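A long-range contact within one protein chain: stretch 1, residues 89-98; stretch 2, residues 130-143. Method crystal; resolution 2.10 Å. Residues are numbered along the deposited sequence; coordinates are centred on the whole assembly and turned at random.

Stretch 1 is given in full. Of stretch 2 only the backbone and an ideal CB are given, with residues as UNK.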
# COMPACT_ATOMS: atom_id res chain seq x y z
N ARG D 89 -28.52 -0.62 1.53
CA ARG D 89 -29.50 0.32 2.08
C ARG D 89 -28.94 1.72 2.18
O ARG D 89 -27.72 1.92 2.33
CB ARG D 89 -30.12 -0.17 3.41
CG ARG D 89 -29.13 -0.41 4.53
CD ARG D 89 -29.57 -1.54 5.44
NE ARG D 89 -28.76 -2.75 5.23
CZ ARG D 89 -27.57 -2.98 5.79
NH1 ARG D 89 -27.03 -2.08 6.60
NH2 ARG D 89 -26.92 -4.11 5.52
N LEU D 90 -29.84 2.68 2.07
CA LEU D 90 -29.58 4.10 2.23
C LEU D 90 -30.40 4.48 3.41
O LEU D 90 -31.62 4.34 3.37
CB LEU D 90 -30.02 4.85 0.97
CG LEU D 90 -29.16 6.04 0.64
CD1 LEU D 90 -28.23 5.74 -0.55
CD2 LEU D 90 -30.02 7.29 0.41
N ASP D 91 -29.73 4.88 4.50
CA ASP D 91 -30.36 5.21 5.78
C ASP D 91 -29.87 6.58 6.29
O ASP D 91 -28.90 6.65 7.05
CB ASP D 91 -30.10 4.09 6.80
CG ASP D 91 -30.82 4.22 8.14
OD1 ASP D 91 -31.86 4.92 8.19
OD2 ASP D 91 -30.37 3.59 9.12
N GLY D 92 -30.54 7.64 5.83
CA GLY D 92 -30.24 9.03 6.18
C GLY D 92 -29.07 9.59 5.40
O GLY D 92 -29.16 9.73 4.17
N HIS D 93 -27.99 9.97 6.12
CA HIS D 93 -26.67 10.34 5.62
C HIS D 93 -25.78 9.09 5.38
O HIS D 93 -24.67 9.23 4.89
CB HIS D 93 -25.98 11.38 6.56
CG HIS D 93 -25.47 10.82 7.84
ND1 HIS D 93 -24.12 10.75 8.10
CD2 HIS D 93 -26.15 10.32 8.89
CE1 HIS D 93 -24.02 10.20 9.30
NE2 HIS D 93 -25.21 9.93 9.82
N ARG D 94 -26.26 7.88 5.75
CA ARG D 94 -25.49 6.64 5.60
C ARG D 94 -25.86 5.79 4.39
O ARG D 94 -27.02 5.71 4.00
CB ARG D 94 -25.54 5.79 6.86
CG ARG D 94 -24.61 6.28 7.93
CD ARG D 94 -25.03 5.62 9.23
NE ARG D 94 -24.20 6.06 10.36
CZ ARG D 94 -23.71 5.26 11.30
NH1 ARG D 94 -23.98 3.96 11.30
NH2 ARG D 94 -22.96 5.77 12.27
N ILE D 95 -24.84 5.14 3.81
CA ILE D 95 -24.95 4.27 2.64
C ILE D 95 -24.26 2.96 3.00
O ILE D 95 -23.07 2.96 3.29
CB ILE D 95 -24.27 4.93 1.39
CG1 ILE D 95 -24.87 6.32 1.04
CG2 ILE D 95 -24.30 3.97 0.19
CD1 ILE D 95 -23.95 7.21 0.20
N ALA D 96 -24.99 1.85 2.93
CA ALA D 96 -24.42 0.51 3.06
C ALA D 96 -24.37 -0.13 1.68
O ALA D 96 -25.37 -0.17 0.98
CB ALA D 96 -25.26 -0.34 4.02
N MET D 97 -23.17 -0.55 1.28
CA MET D 97 -22.86 -1.21 0.01
C MET D 97 -22.36 -2.61 0.29
O MET D 97 -21.76 -2.83 1.33
CB MET D 97 -21.73 -0.47 -0.72
CG MET D 97 -22.15 0.86 -1.30
SD MET D 97 -20.71 1.92 -1.56
CE MET D 97 -20.38 2.43 0.20
N SER D 98 -22.63 -3.55 -0.64
CA SER D 98 -22.08 -4.91 -0.61
C SER D 98 -21.29 -5.21 -1.88
O SER D 98 -21.49 -4.56 -2.90
CB SER D 98 -23.17 -5.96 -0.37
OG SER D 98 -24.18 -5.85 -1.36
N UNK D 130 -19.19 17.04 9.93
CA UNK D 130 -20.60 16.96 10.32
C UNK D 130 -21.45 16.21 9.27
O UNK D 130 -21.13 16.32 8.08
CB UNK D 130 -21.16 18.37 10.53
N UNK D 131 -22.52 15.46 9.69
CA UNK D 131 -23.34 14.73 8.71
C UNK D 131 -24.03 15.66 7.73
O UNK D 131 -24.47 16.74 8.09
CB UNK D 131 -24.39 13.88 9.43
N UNK D 132 -24.07 15.23 6.46
CA UNK D 132 -24.80 15.90 5.39
C UNK D 132 -25.68 14.83 4.74
O UNK D 132 -25.29 13.67 4.69
CB UNK D 132 -23.86 16.56 4.38
N UNK D 133 -26.88 15.23 4.26
CA UNK D 133 -27.75 14.36 3.48
C UNK D 133 -26.98 13.74 2.31
O UNK D 133 -26.12 14.42 1.74
CB UNK D 133 -28.96 15.14 2.97
N UNK D 134 -27.23 12.45 1.97
CA UNK D 134 -26.67 11.87 0.75
C UNK D 134 -27.06 12.79 -0.44
O UNK D 134 -28.24 13.10 -0.59
CB UNK D 134 -27.17 10.44 0.54
N UNK D 135 -26.10 13.30 -1.24
CA UNK D 135 -26.50 14.13 -2.41
C UNK D 135 -27.48 13.40 -3.31
O UNK D 135 -27.36 12.19 -3.49
CB UNK D 135 -25.27 14.54 -3.23
N UNK D 136 -28.47 14.13 -3.87
CA UNK D 136 -29.52 13.57 -4.74
C UNK D 136 -28.93 12.72 -5.89
O UNK D 136 -29.42 11.62 -6.14
CB UNK D 136 -30.37 14.70 -5.32
N UNK D 137 -27.84 13.21 -6.51
CA UNK D 137 -27.17 12.56 -7.63
C UNK D 137 -26.66 11.17 -7.25
O UNK D 137 -26.79 10.23 -8.05
CB UNK D 137 -26.01 13.43 -8.12
N UNK D 138 -26.09 11.04 -6.03
CA UNK D 138 -25.57 9.79 -5.52
C UNK D 138 -26.71 8.84 -5.14
O UNK D 138 -26.65 7.66 -5.48
CB UNK D 138 -24.66 10.05 -4.32
N UNK D 139 -27.75 9.33 -4.45
CA UNK D 139 -28.97 8.57 -4.16
C UNK D 139 -29.52 7.93 -5.45
O UNK D 139 -29.72 6.71 -5.52
CB UNK D 139 -30.02 9.48 -3.52
N UNK D 140 -29.72 8.77 -6.48
CA UNK D 140 -30.17 8.43 -7.82
C UNK D 140 -29.28 7.32 -8.45
O UNK D 140 -29.78 6.31 -8.93
CB UNK D 140 -30.16 9.68 -8.70
N UNK D 141 -27.97 7.50 -8.40
CA UNK D 141 -26.99 6.58 -9.00
C UNK D 141 -26.97 5.20 -8.28
O UNK D 141 -27.05 4.14 -8.94
CB UNK D 141 -25.60 7.21 -8.95
N UNK D 142 -26.91 5.20 -6.93
CA UNK D 142 -26.90 3.95 -6.13
C UNK D 142 -28.20 3.16 -6.23
O UNK D 142 -28.15 1.94 -6.22
CB UNK D 142 -26.63 4.27 -4.66
N UNK D 143 -29.37 3.85 -6.34
CA UNK D 143 -30.66 3.17 -6.39
C UNK D 143 -30.83 2.27 -7.61
O UNK D 143 -31.62 1.34 -7.57
CB UNK D 143 -31.78 4.21 -6.37

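Stretch 1 is a β-hairpin whose type II' turn runs from Asp91 to Arg94; stretch 2 passes the turn as an extended segment and then becomes a helix running at 26° to strand 94-98. No hydrogen bond joins the two, so fit depends on shape and apolar character.

At position 130 the CB points away from the hairpin into space that stretch 1 leaves open, and almost any side chain would do; it is Glu130, poorly ordered. Position 131 points toward the hairpin, its ideal CB 3.4 Å from ND1 of His93. A compact apolar residue would suit, and the phi of -62° also admits proline. The residue is Pro131, whose CB lies 3.7 Å from the centroid of the His93 ring, over one face, in a CH-pi contact. Packing of the two stretches buries His93 ND1, which has no polar partner in the model.

At 132 the backbone makes the approach, with the carbonyl O 3.0 Å from CB of His93, while CA-to-CB points away. Stretch 1 therefore imposes little choice; Val132 is found. Position 133 also points away, although its CA is only 4.7 Å from that of His93, and polar residues would be at ease; it is Glu133.

At position 134 the CA-to-CB bond points toward the hairpin, near Gly92, Leu90 and Ile95. Its ideal CB is 4.2 Å from both Gly92 O and Leu90 CD2 and 4.6 Å from Ile95 CD1, which favours a small or medium apolar side chain such as alanine, valine or isoleucine. Val134, in the t rotamer, places CG2 3.4 Å from Gly92 O, 3.8 Å from Ile95 CG1 and 4.1 Å from Leu90 CD2.

Position 135, with phi -55° and psi 142°, precedes the helix; serine, aspartate or proline could serve, and Pro135 is the N-cap residue. Positions 136 and 137 are out of reach of the hairpin, so any residue tolerated in a helix would do; they are Ala136 and Glu137.

Position 138 points toward Ile95, with its ideal CB 5.4 Å from Ile95 CD1, so a longer apolar chain such as leucine or methionine could reach it. Leu138 does so, its CD2 reaching 3.7 Å from Ile95 CD1. At 139 CA-to-CB points sideways, with the ideal CB 4.5 Å from Leu90 CD2, where a chain with an aliphatic stem would fit; Arg139 packs CG 3.8 Å from Leu90 CD2.

Stretch 1 sets no demand at 140 and 141, and helix-compatible residues of any character would suit; they are Arg140 and Ala141. Position 142 again points toward Leu90 and Ile95, its ideal CB 4.6 Å from Leu90 CD1 and 5.4 Å from Ile95 CG2, and leucine, isoleucine or methionine would suit. Leu142 brings CD1 3.5 Å from Ile95 CG2 and 3.8 Å from Leu90 CD1. Position 143 points sideways without contact, so small or polar residues among others would suit; Ser143 OG instead donates to Arg139 O at 2.8 Å.

Stretch 2 (130-143) EPVEVPAELRRALS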
# COMPACT_ATOMS: atom_id res chain seq x y z
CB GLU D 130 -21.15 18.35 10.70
CG GLU D 130 -21.44 19.29 9.54
CD GLU D 130 -22.12 20.59 9.93
OE1 GLU D 130 -23.06 20.57 10.75
OE2 GLU D 130 -21.73 21.64 9.36
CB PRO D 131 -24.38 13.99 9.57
CG PRO D 131 -23.82 13.98 10.92
CD PRO D 131 -23.03 15.23 11.06
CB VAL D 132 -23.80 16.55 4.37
CG1 VAL D 132 -24.50 17.03 3.11
CG2 VAL D 132 -23.02 17.69 5.01
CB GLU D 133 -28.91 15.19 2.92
CG GLU D 133 -30.27 14.52 3.04
CD GLU D 133 -31.09 15.05 4.20
OE1 GLU D 133 -32.06 15.81 3.93
OE2 GLU D 133 -30.76 14.75 5.37
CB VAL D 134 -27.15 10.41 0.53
CG1 VAL D 134 -26.57 9.83 -0.77
CG2 VAL D 134 -26.82 9.51 1.75
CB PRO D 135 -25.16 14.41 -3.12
CG PRO D 135 -24.11 14.28 -2.02
CD PRO D 135 -24.63 13.17 -1.15
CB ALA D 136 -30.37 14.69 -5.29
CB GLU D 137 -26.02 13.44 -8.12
CG GLU D 137 -25.32 12.89 -9.35
CD GLU D 137 -24.08 13.64 -9.78
OE1 GLU D 137 -23.71 13.51 -10.97
OE2 GLU D 137 -23.49 14.37 -8.96
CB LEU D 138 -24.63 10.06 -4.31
CG LEU D 138 -23.95 8.86 -3.64
CD1 LEU D 138 -23.26 7.91 -4.68
CD2 LEU D 138 -22.94 9.34 -2.61
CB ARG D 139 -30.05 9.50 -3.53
CG ARG D 139 -31.22 8.75 -2.90
CD ARG D 139 -32.55 9.50 -3.04
NE ARG D 139 -33.71 8.68 -2.67
CZ ARG D 139 -34.33 7.81 -3.47
NH1 ARG D 139 -33.88 7.59 -4.70
NH2 ARG D 139 -35.39 7.14 -3.04
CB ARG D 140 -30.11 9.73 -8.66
CG ARG D 140 -31.04 9.82 -9.81
CD ARG D 140 -31.30 11.26 -10.22
NE ARG D 140 -30.11 11.93 -10.78
CZ ARG D 140 -29.63 13.11 -10.37
NH1 ARG D 140 -30.23 13.76 -9.38
NH2 ARG D 140 -28.56 13.63 -10.93
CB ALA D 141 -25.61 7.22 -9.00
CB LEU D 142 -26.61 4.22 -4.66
CG LEU D 142 -25.22 4.67 -4.26
CD1 LEU D 142 -25.29 5.29 -2.91
CD2 LEU D 142 -24.21 3.50 -4.30
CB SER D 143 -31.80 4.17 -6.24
OG SER D 143 -31.69 4.77 -4.97
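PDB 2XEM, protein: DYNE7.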